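PDB 6PFX: D-alanyl transferase DltD from Enterococcus faecium TX0133A04, which probably takes part in D-alanylation of lipoteichoic acid in the Gram-positive cell wall, as a membrane-associated member of the DltD family. Local coordinates for residues E123-F131 / L177-K188; R13-L24 / R68-T77. All coordinates share one frame; numbering follows the deposited sequence.

Interaction 1 (E123-F131 / L177-K188)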
loop_
_atom_site.group_PDB
_atom_site.type_symbol
_atom_site.label_atom_id
_atom_site.label_comp_id
_atom_site.label_asym_id
_atom_site.label_seq_id
_atom_site.Cartn_x
_atom_site.Cartn_y
_atom_site.Cartn_z
ATOM N N GLU A 123 -16.788 -0.456 9.028
ATOM C CA GLU A 123 -17.979 -1.294 8.997
ATOM C C GLU A 123 -18.615 -1.271 7.614
ATOM O O GLU A 123 -19.123 -2.293 7.137
ATOM C CB GLU A 123 -18.997 -0.822 10.035
ATOM C CG GLU A 123 -18.675 -1.221 11.463
ATOM C CD GLU A 123 -19.685 -0.668 12.453
ATOM O OE1 GLU A 123 -20.013 0.536 12.364
ATOM O OE2 GLU A 123 -20.163 -1.439 13.311
ATOM N N LEU A 124 -18.616 -0.102 6.962
ATOM C CA LEU A 124 -19.216 0.027 5.636
ATOM C C LEU A 124 -18.569 -0.944 4.657
ATOM O O LEU A 124 -19.257 -1.678 3.940
ATOM C CB LEU A 124 -19.079 1.470 5.130
ATOM C CG LEU A 124 -19.495 1.748 3.680
ATOM C CD1 LEU A 124 -20.950 1.387 3.379
ATOM C CD2 LEU A 124 -19.235 3.219 3.302
ATOM N N GLN A 125 -17.237 -0.967 4.625
ATOM C CA GLN A 125 -16.536 -1.818 3.672
ATOM C C GLN A 125 -16.628 -3.281 4.061
ATOM O O GLN A 125 -16.667 -4.150 3.180
ATOM C CB GLN A 125 -15.080 -1.368 3.580
ATOM C CG GLN A 125 -14.945 0.004 2.946
ATOM C CD GLN A 125 -13.524 0.500 2.907
ATOM O OE1 GLN A 125 -12.638 -0.041 3.570
ATOM N NE2 GLN A 125 -13.297 1.538 2.119
ATOM N N THR A 126 -16.654 -3.575 5.365
ATOM C CA THR A 126 -16.846 -4.948 5.819
ATOM C C THR A 126 -18.210 -5.464 5.382
ATOM O O THR A 126 -18.322 -6.565 4.828
ATOM C CB THR A 126 -16.694 -5.018 7.341
ATOM O OG1 THR A 126 -15.405 -4.525 7.730
ATOM C CG2 THR A 126 -16.842 -6.449 7.828
ATOM N N TYR A 127 -19.258 -4.660 5.589
ATOM C CA TYR A 127 -20.591 -5.066 5.168
ATOM C C TYR A 127 -20.680 -5.139 3.648
ATOM O O TYR A 127 -21.337 -6.033 3.099
ATOM C CB TYR A 127 -21.633 -4.091 5.716
ATOM C CG TYR A 127 -21.811 -4.067 7.221
ATOM C CD1 TYR A 127 -21.069 -4.892 8.054
ATOM C CD2 TYR A 127 -22.742 -3.213 7.804
ATOM C CE1 TYR A 127 -21.241 -4.863 9.414
ATOM C CE2 TYR A 127 -22.928 -3.191 9.168
ATOM C CZ TYR A 127 -22.166 -4.010 9.965
ATOM O OH TYR A 127 -22.323 -3.987 11.325
ATOM N N ASP A 128 -20.017 -4.211 2.949
ATOM C CA ASP A 128 -19.938 -4.305 1.498
ATOM C C ASP A 128 -19.493 -5.703 1.079
ATOM O O ASP A 128 -20.073 -6.320 0.179
ATOM C CB ASP A 128 -18.919 -3.302 0.946
ATOM C CG ASP A 128 -19.445 -1.873 0.855
ATOM O OD1 ASP A 128 -20.669 -1.645 0.926
ATOM O OD2 ASP A 128 -18.595 -0.968 0.702
ATOM N N TRP A 129 -18.427 -6.198 1.712
ATOM C CA TRP A 129 -17.896 -7.518 1.393
ATOM C C TRP A 129 -18.928 -8.597 1.673
ATOM O O TRP A 129 -19.218 -9.432 0.811
ATOM C CB TRP A 129 -16.633 -7.735 2.222
ATOM C CG TRP A 129 -16.241 -9.155 2.426
ATOM C CD1 TRP A 129 -15.967 -10.086 1.459
ATOM C CD2 TRP A 129 -16.027 -9.809 3.685
ATOM N NE1 TRP A 129 -15.613 -11.280 2.048
ATOM C CE2 TRP A 129 -15.646 -11.135 3.410
ATOM C CE3 TRP A 129 -16.133 -9.404 5.019
ATOM C CZ2 TRP A 129 -15.366 -12.059 4.421
ATOM C CZ3 TRP A 129 -15.856 -10.325 6.021
ATOM C CH2 TRP A 129 -15.476 -11.634 5.714
ATOM N N LEU A 130 -19.526 -8.570 2.863
ATOM C CA LEU A 130 -20.476 -9.612 3.234
ATOM C C LEU A 130 -21.646 -9.676 2.260
ATOM O O LEU A 130 -22.079 -10.767 1.875
ATOM C CB LEU A 130 -20.988 -9.379 4.653
ATOM C CG LEU A 130 -19.962 -9.538 5.770
ATOM C CD1 LEU A 130 -20.553 -9.159 7.122
ATOM C CD2 LEU A 130 -19.426 -10.951 5.840
ATOM N N PHE A 131 -22.202 -8.522 1.881
ATOM C CA PHE A 131 -23.332 -8.505 0.954
ATOM C C PHE A 131 -22.908 -8.815 -0.474
ATOM O O PHE A 131 -23.773 -9.145 -1.294
ATOM C CB PHE A 131 -24.073 -7.164 1.044
ATOM C CG PHE A 131 -24.894 -7.012 2.302
ATOM C CD1 PHE A 131 -26.134 -7.626 2.426
ATOM C CD2 PHE A 131 -24.430 -6.261 3.363
ATOM C CE1 PHE A 131 -26.883 -7.495 3.593
ATOM C CE2 PHE A 131 -25.180 -6.129 4.524
ATOM C CZ PHE A 131 -26.404 -6.742 4.634
ATOM N N LEU A 177 -27.706 -12.098 7.133
ATOM C CA LEU A 177 -27.105 -10.841 6.708
ATOM C C LEU A 177 -28.098 -9.694 6.817
ATOM O O LEU A 177 -27.702 -8.553 7.065
ATOM C CB LEU A 177 -26.600 -10.924 5.272
ATOM C CG LEU A 177 -25.543 -11.989 4.998
ATOM C CD1 LEU A 177 -25.332 -12.059 3.501
ATOM C CD2 LEU A 177 -24.264 -11.663 5.719
ATOM N N ASN A 178 -29.386 -9.968 6.611
ATOM C CA ASN A 178 -30.367 -8.894 6.614
ATOM C C ASN A 178 -30.409 -8.164 7.946
ATOM O O ASN A 178 -30.889 -7.027 8.000
ATOM C CB ASN A 178 -31.741 -9.451 6.266
ATOM C CG ASN A 178 -32.773 -8.369 6.095
ATOM O OD1 ASN A 178 -32.683 -7.546 5.183
ATOM N ND2 ASN A 178 -33.764 -8.358 6.976
ATOM N N GLN A 179 -29.920 -8.788 9.021
ATOM C CA GLN A 179 -29.873 -8.124 10.317
ATOM C C GLN A 179 -28.932 -6.927 10.309
ATOM O O GLN A 179 -29.068 -6.044 11.164
ATOM C CB GLN A 179 -29.451 -9.130 11.384
ATOM C CG GLN A 179 -29.569 -8.613 12.795
ATOM C CD GLN A 179 -29.434 -9.709 13.840
ATOM O OE1 GLN A 179 -29.488 -10.904 13.525
ATOM N NE2 GLN A 179 -29.262 -9.306 15.096
ATOM N N LEU A 180 -27.998 -6.878 9.356
ATOM C CA LEU A 180 -27.067 -5.771 9.200
ATOM C C LEU A 180 -27.531 -4.750 8.172
ATOM O O LEU A 180 -26.899 -3.696 8.032
ATOM C CB LEU A 180 -25.688 -6.299 8.765
ATOM C CG LEU A 180 -24.988 -7.321 9.661
ATOM C CD1 LEU A 180 -23.746 -7.840 8.970
ATOM C CD2 LEU A 180 -24.629 -6.695 10.973
ATOM N N ARG A 181 -28.614 -5.029 7.448
ATOM C CA ARG A 181 -28.927 -4.233 6.269
ATOM C C ARG A 181 -29.332 -2.810 6.633
ATOM O O ARG A 181 -28.978 -1.862 5.920
ATOM C CB ARG A 181 -30.023 -4.917 5.459
ATOM C CG ARG A 181 -30.339 -4.191 4.179
ATOM C CD ARG A 181 -31.313 -4.993 3.333
ATOM N NE ARG A 181 -30.640 -5.802 2.317
ATOM C CZ ARG A 181 -30.387 -7.105 2.421
ATOM N NH1 ARG A 181 -30.738 -7.784 3.506
ATOM N NH2 ARG A 181 -29.777 -7.733 1.424
ATOM N N SER A 182 -30.088 -2.639 7.719
ATOM C CA SER A 182 -30.479 -1.297 8.137
ATOM C C SER A 182 -29.251 -0.449 8.448
ATOM O O SER A 182 -29.126 0.684 7.970
ATOM C CB SER A 182 -31.408 -1.374 9.346
ATOM O OG SER A 182 -31.901 -0.085 9.656
ATOM N N GLN A 183 -28.325 -0.991 9.240
ATOM C CA GLN A 183 -27.089 -0.276 9.540
ATOM C C GLN A 183 -26.287 -0.004 8.272
ATOM O O GLN A 183 -25.737 1.091 8.100
ATOM C CB GLN A 183 -26.257 -1.094 10.527
ATOM C CG GLN A 183 -24.985 -0.401 10.996
ATOM C CD GLN A 183 -24.178 -1.229 11.991
ATOM O OE1 GLN A 183 -24.365 -2.442 12.120
ATOM N NE2 GLN A 183 -23.275 -0.566 12.706
ATOM N N TRP A 184 -26.200 -0.991 7.378
ATOM C CA TRP A 184 -25.459 -0.810 6.133
ATOM C C TRP A 184 -26.009 0.365 5.339
ATOM O O TRP A 184 -25.248 1.221 4.873
ATOM C CB TRP A 184 -25.539 -2.096 5.310
ATOM C CG TRP A 184 -24.665 -2.167 4.095
ATOM C CD1 TRP A 184 -23.400 -1.673 3.948
ATOM C CD2 TRP A 184 -24.996 -2.799 2.855
ATOM N NE1 TRP A 184 -22.927 -1.961 2.691
ATOM C CE2 TRP A 184 -23.890 -2.650 2.000
ATOM C CE3 TRP A 184 -26.123 -3.481 2.386
ATOM C CZ2 TRP A 184 -23.880 -3.153 0.700
ATOM C CZ3 TRP A 184 -26.111 -3.975 1.101
ATOM C CH2 TRP A 184 -24.999 -3.812 0.272
ATOM N N ASN A 185 -27.334 0.421 5.172
ATOM C CA ASN A 185 -27.936 1.487 4.377
ATOM C C ASN A 185 -27.657 2.843 5.006
ATOM O O ASN A 185 -27.367 3.818 4.304
ATOM C CB ASN A 185 -29.443 1.254 4.252
ATOM C CG ASN A 185 -29.784 0.068 3.362
ATOM O OD1 ASN A 185 -28.973 -0.363 2.543
ATOM N ND2 ASN A 185 -30.993 -0.458 3.514
ATOM N N MET A 186 -27.727 2.914 6.334
ATOM C CA MET A 186 -27.417 4.146 7.048
ATOM C C MET A 186 -25.993 4.587 6.754
ATOM O O MET A 186 -25.745 5.757 6.434
ATOM C CB MET A 186 -27.625 3.902 8.544
ATOM C CG MET A 186 -27.032 4.939 9.484
ATOM S SD MET A 186 -27.657 4.778 11.181
ATOM C CE MET A 186 -26.998 3.191 11.705
ATOM N N LEU A 187 -25.044 3.652 6.834
ATOM C CA LEU A 187 -23.651 3.977 6.556
ATOM C C LEU A 187 -23.471 4.436 5.113
ATOM O O LEU A 187 -22.662 5.330 4.837
ATOM C CB LEU A 187 -22.772 2.765 6.867
ATOM C CG LEU A 187 -22.775 2.264 8.315
ATOM C CD1 LEU A 187 -22.141 0.888 8.411
ATOM C CD2 LEU A 187 -22.059 3.258 9.219
ATOM N N LYS A 188 -24.228 3.855 4.181
ATOM C CA LYS A 188 -24.117 4.256 2.780
ATOM C C LYS A 188 -24.618 5.682 2.567
ATOM O O LYS A 188 -23.972 6.478 1.876
ATOM C CB LYS A 188 -24.873 3.265 1.891
ATOM C CG LYS A 188 -24.100 1.974 1.646
ATOM C CD LYS A 188 -24.711 1.106 0.552
ATOM C CE LYS A 188 -25.991 0.423 1.009
ATOM N NZ LYS A 188 -26.515 -0.522 -0.025
#

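Interaction 2 (R13-L24 / R68-T77)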
loop_
_atom_site.group_PDB
_atom_site.type_symbol
_atom_site.label_atom_id
_atom_site.label_comp_id
_atom_site.label_asym_id
_atom_site.label_seq_id
_atom_site.Cartn_x
_atom_site.Cartn_y
_atom_site.Cartn_z
ATOM N N ARG A 13 -10.707 15.618 -7.348
ATOM C CA ARG A 13 -9.283 15.907 -7.490
ATOM C C ARG A 13 -8.647 16.162 -6.132
ATOM O O ARG A 13 -7.575 15.625 -5.823
ATOM C CB ARG A 13 -9.108 17.114 -8.411
ATOM C CG ARG A 13 -7.679 17.518 -8.683
ATOM C CD ARG A 13 -7.624 18.511 -9.845
ATOM N NE ARG A 13 -6.294 19.089 -10.020
ATOM C CZ ARG A 13 -5.946 20.323 -9.656
ATOM N NH1 ARG A 13 -6.826 21.141 -9.091
ATOM N NH2 ARG A 13 -4.705 20.742 -9.864
ATOM N N ARG A 14 -9.296 16.976 -5.299
ATOM C CA ARG A 14 -8.800 17.184 -3.945
ATOM C C ARG A 14 -8.718 15.862 -3.188
ATOM O O ARG A 14 -7.714 15.572 -2.525
ATOM C CB ARG A 14 -9.700 18.179 -3.209
ATOM C CG ARG A 14 -9.560 19.618 -3.689
ATOM C CD ARG A 14 -10.800 20.443 -3.346
ATOM N NE ARG A 14 -11.119 20.399 -1.922
ATOM C CZ ARG A 14 -12.342 20.556 -1.420
ATOM N NH1 ARG A 14 -13.380 20.762 -2.223
ATOM N NH2 ARG A 14 -12.528 20.501 -0.108
ATOM N N ALA A 15 -9.768 15.042 -3.287
ATOM C CA ALA A 15 -9.791 13.763 -2.588
ATOM C C ALA A 15 -8.652 12.854 -3.034
ATOM O O ALA A 15 -8.103 12.094 -2.221
ATOM C CB ALA A 15 -11.128 13.058 -2.835
ATOM N N SER A 16 -8.297 12.906 -4.328
ATOM C CA SER A 16 -7.328 11.977 -4.899
ATOM C C SER A 16 -5.953 12.098 -4.255
ATOM O O SER A 16 -5.154 11.164 -4.358
ATOM C CB SER A 16 -7.203 12.170 -6.420
ATOM O OG SER A 16 -6.531 13.372 -6.760
ATOM N N SER A 17 -5.665 13.214 -3.588
ATOM C CA SER A 17 -4.384 13.407 -2.927
ATOM C C SER A 17 -4.518 13.643 -1.432
ATOM O O SER A 17 -3.503 13.877 -0.765
ATOM C CB SER A 17 -3.630 14.581 -3.565
ATOM O OG SER A 17 -4.353 15.793 -3.414
ATOM N N SER A 18 -5.729 13.551 -0.878
ATOM C CA SER A 18 -5.938 13.903 0.519
ATOM C C SER A 18 -5.467 12.820 1.483
ATOM O O SER A 18 -5.060 13.136 2.607
ATOM C CB SER A 18 -7.427 14.134 0.780
ATOM O OG SER A 18 -8.155 12.922 0.627
ATOM N N MET A 19 -5.545 11.549 1.080
ATOM C CA MET A 19 -5.331 10.427 1.999
ATOM C C MET A 19 -6.247 10.538 3.221
ATOM O O MET A 19 -5.950 10.022 4.298
ATOM C CB MET A 19 -3.847 10.288 2.362
ATOM C CG MET A 19 -2.969 9.936 1.151
ATOM S SD MET A 19 -1.192 10.145 1.342
ATOM C CE MET A 19 -0.872 9.198 2.830
ATOM N N SER A 20 -7.391 11.196 3.048
ATOM C CA SER A 20 -8.328 11.379 4.148
ATOM C C SER A 20 -8.877 10.036 4.609
ATOM O O SER A 20 -9.344 9.232 3.800
ATOM C CB SER A 20 -9.483 12.270 3.687
ATOM O OG SER A 20 -10.693 11.914 4.333
ATOM N N VAL A 21 -8.834 9.800 5.922
ATOM C CA VAL A 21 -9.332 8.540 6.465
ATOM C C VAL A 21 -10.789 8.304 6.082
ATOM O O VAL A 21 -11.193 7.160 5.836
ATOM C CB VAL A 21 -9.097 8.493 7.987
ATOM C CG1 VAL A 21 -9.686 7.239 8.567
ATOM C CG2 VAL A 21 -7.615 8.572 8.286
ATOM N N ASN A 22 -11.593 9.370 5.992
ATOM C CA ASN A 22 -12.991 9.214 5.606
ATOM C C ASN A 22 -13.141 8.789 4.148
ATOM O O ASN A 22 -14.114 8.110 3.801
ATOM C CB ASN A 22 -13.757 10.520 5.828
ATOM C CG ASN A 22 -14.009 10.810 7.290
ATOM O OD1 ASN A 22 -14.207 9.899 8.094
ATOM N ND2 ASN A 22 -13.999 12.089 7.647
ATOM N N VAL A 23 -12.208 9.190 3.279
ATOM C CA VAL A 23 -12.221 8.727 1.893
ATOM C C VAL A 23 -11.781 7.270 1.823
ATOM O O VAL A 23 -12.423 6.436 1.172
ATOM C CB VAL A 23 -11.321 9.629 1.027
ATOM C CG1 VAL A 23 -11.096 9.015 -0.350
ATOM C CG2 VAL A 23 -11.928 11.015 0.890
ATOM N N LEU A 24 -10.696 6.938 2.529
ATOM C CA LEU A 24 -10.149 5.587 2.477
ATOM C C LEU A 24 -11.101 4.558 3.081
ATOM O O LEU A 24 -11.129 3.408 2.626
ATOM C CB LEU A 24 -8.794 5.544 3.185
ATOM C CG LEU A 24 -7.698 6.487 2.687
ATOM C CD1 LEU A 24 -6.372 6.092 3.330
ATOM C CD2 LEU A 24 -7.580 6.509 1.180
ATOM N N ARG A 68 -4.076 10.573 -13.291
ATOM C CA ARG A 68 -3.802 11.167 -11.989
ATOM C C ARG A 68 -3.807 10.085 -10.928
ATOM O O ARG A 68 -4.773 9.302 -10.829
ATOM C CB ARG A 68 -4.881 12.221 -11.702
ATOM C CG ARG A 68 -4.720 12.938 -10.385
ATOM C CD ARG A 68 -5.709 14.102 -10.209
ATOM N NE ARG A 68 -5.465 15.224 -11.117
ATOM C CZ ARG A 68 -6.149 15.458 -12.236
ATOM N NH1 ARG A 68 -7.129 14.649 -12.610
ATOM N NH2 ARG A 68 -5.847 16.508 -12.983
ATOM N N PRO A 69 -2.762 9.973 -10.109
ATOM C CA PRO A 69 -2.817 9.000 -9.012
ATOM C C PRO A 69 -3.963 9.325 -8.064
ATOM O O PRO A 69 -4.259 10.489 -7.790
ATOM C CB PRO A 69 -1.451 9.140 -8.325
ATOM C CG PRO A 69 -0.578 9.823 -9.343
ATOM C CD PRO A 69 -1.478 10.701 -10.154
ATOM N N PHE A 70 -4.619 8.282 -7.572
ATOM C CA PHE A 70 -5.557 8.400 -6.463
ATOM C C PHE A 70 -4.884 7.681 -5.293
ATOM O O PHE A 70 -4.684 6.462 -5.339
ATOM C CB PHE A 70 -6.921 7.808 -6.798
ATOM C CG PHE A 70 -7.994 8.286 -5.882
ATOM C CD1 PHE A 70 -8.024 7.860 -4.568
ATOM C CD2 PHE A 70 -8.952 9.186 -6.317
ATOM C CE1 PHE A 70 -9.011 8.312 -3.696
ATOM C CE2 PHE A 70 -9.924 9.659 -5.453
ATOM C CZ PHE A 70 -9.962 9.210 -4.142
ATOM N N LEU A 71 -4.466 8.433 -4.282
ATOM C CA LEU A 71 -3.623 7.874 -3.232
ATOM C C LEU A 71 -4.479 7.162 -2.195
ATOM O O LEU A 71 -5.319 7.784 -1.533
ATOM C CB LEU A 71 -2.801 8.979 -2.580
ATOM C CG LEU A 71 -2.046 9.901 -3.533
ATOM C CD1 LEU A 71 -1.286 10.941 -2.746
ATOM C CD2 LEU A 71 -1.092 9.111 -4.422
ATOM N N LEU A 72 -4.239 5.867 -2.023
ATOM C CA LEU A 72 -5.053 5.050 -1.137
ATOM C C LEU A 72 -4.273 4.448 0.023
ATOM O O LEU A 72 -4.855 3.723 0.838
ATOM C CB LEU A 72 -5.780 3.961 -1.934
ATOM C CG LEU A 72 -6.884 4.468 -2.874
ATOM C CD1 LEU A 72 -7.390 3.337 -3.750
ATOM C CD2 LEU A 72 -8.034 5.102 -2.089
ATOM N N GLY A 73 -3.011 4.735 0.142
ATOM C CA GLY A 73 -2.311 4.446 1.370
ATOM C C GLY A 73 -2.298 5.637 2.327
ATOM O O GLY A 73 -2.491 6.781 1.915
ATOM N N ALA A 74 -2.057 5.338 3.602
ATOM C CA ALA A 74 -1.962 6.340 4.658
ATOM C C ALA A 74 -1.149 5.737 5.797
ATOM O O ALA A 74 -0.807 4.550 5.762
ATOM C CB ALA A 74 -3.355 6.775 5.142
ATOM N N PRO A 75 -0.787 6.523 6.809
ATOM C CA PRO A 75 0.055 5.956 7.876
ATOM C C PRO A 75 -0.642 4.790 8.559
ATOM O O PRO A 75 -1.732 4.931 9.115
ATOM C CB PRO A 75 0.281 7.139 8.826
ATOM C CG PRO A 75 0.151 8.328 7.958
ATOM C CD PRO A 75 -0.951 7.981 6.970
ATOM N N GLY A 76 -0.019 3.623 8.479
ATOM C CA GLY A 76 -0.547 2.436 9.107
ATOM C C GLY A 76 -1.473 1.590 8.258
ATOM O O GLY A 76 -1.969 0.573 8.755
ATOM N N THR A 77 -1.727 1.962 7.001
ATOM C CA THR A 77 -2.491 1.089 6.115
ATOM C C THR A 77 -1.574 -0.028 5.620
ATOM O O THR A 77 -0.531 0.248 5.017
ATOM C CB THR A 77 -3.104 1.831 4.926
ATOM O OG1 THR A 77 -2.086 2.458 4.141
ATOM C CG2 THR A 77 -4.099 2.872 5.404
HETATM O O HOH W 1 -6.390 10.213 -1.145
#

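Interaction 1 (E123-F131 / L177-K188)
Phe131 and Trp184 form an offset stack, the phenyl ring lying over the six-membered half of the indole with centroids 4.1 Å apart and planes only 5° from parallel. Phe131 CB adds a CH-pi contact over the same half of the indole. Trp184 leaves its helix with CG anti to the backbone N (chi1 -171°), which carries the indole across to helix 123-131, where it fits as a knob into the hole made by Leu124, Tyr127, Asp128 and Phe131. Tryptophan suits this place, offering a broad face to stack and an N-H at its edge. Lys188 CE lies on the opposite indole face, and the Arg181 guanidinium turns one face to Phe131 CE1.

Hydrogen bonds tie the polar ends of the side chains. Trp184 NE1 donates to Asp128 OD1 at 2.9 Å, the oxygen lying in the indole plane; seen from the carboxylate, the donor comes on the anti side, tilted out of plane. Tyr127 OH gives its proton to Gln183 OE1 at 2.7 Å, meeting that oxygen from above the amide plane. A glutamine can accept with one end and donate with the other: Gln183 NE2 makes a weak bond to Glu123 OE2 at 3.3 Å.

Leucines fill the spaces between. Leu180 CD1 sits over one face of the Tyr127 ring, 4.2 Å from its centroid, and also touches Leu130 CD1 at 3.9 Å. Leu187 CD1 packs on Glu123 CB, while Leu124 CD1 reaches Lys188 CG.

The axes of helix 123-131 and helix 181-188 approach to 9.6 Å and cross at -125°. Leu130 continues this apolar layer onto helix 157-167, Tyr127 OH also bonds Asn156, and Trp129 and Gln125 turn toward helices 138-147 and 79-89, so helix 123-132 sits among other helices.

Interaction 2 (R13-L24 / R68-T77)
Phe70 lays one ring face against the backbone of Ser16, whose CA stands 3.6 Å from the ring centroid in a CH-pi contact. The ring is swung there by chi1 of -162°, which places CG opposite the backbone N; its edge meets Val23 CG1. A serine suits this tight spot because it is small and can bury its own hydroxyl: OG turns back to donate to Arg13 O at 2.7 Å.

Met19 follows the helix with positive phi. Its side chain is extended to SD and then bends at chi3 (53°), bringing CE 3.6 Å from Ala74 CA; its CG rests on Leu71 CB. Such a flexible, unbranched chain can follow the irregular backbone after the strand. Leu24 spreads its two branches along the same loop, CD1 on Ala74 CB and CD2 on Leu72 CD2, each at 3.6 Å. At the other end, the extended Arg13 crosses the bent Arg68 nearly at right angles, its CD over one face of the Arg68 guanidinium. These like charges come close, which long, weak ion pairs of Arg13 with Glu10, Glu61 and Asp207 may ease.

The contact packs the N-terminal helix on the edge of the parallel sheet of this SGNH-hydrolase-clan protein. Strand 68-71 bonds strand 39-43 within the sheet; here Leu71 N donates to Ser16 O at 2.8 Å, almost straight at 174°, and a water accepting from Met19 N donates to Ala15 O and Leu71 O. Main-chain polarity is thus met amid apolar packing by Phe70, Met19 and Leu24, although Leu72 O and Gly73 O remain buried without a partner.

The two contacts differ in depth: interaction 2 is buried, its centre about 11 Å from the centre of the chain, whereas the centre of interaction 1, which is partly buried, lies about 25 Å from it. Interaction 1 joins two helices, mainly through side chains, with aromatic stacking and side-chain hydrogen bonds. Interaction 2 sets an N-terminal helix and the short helix 21-24 against an edge strand of the parallel sheet and the loop beyond, through apolar packing, one main-chain bond and a bridging water. They share no element, yet they touch: Gln125 NE2 lies 2.9 Å from Leu24 O, a probable hydrogen bond tying the outer helices to the sheet region.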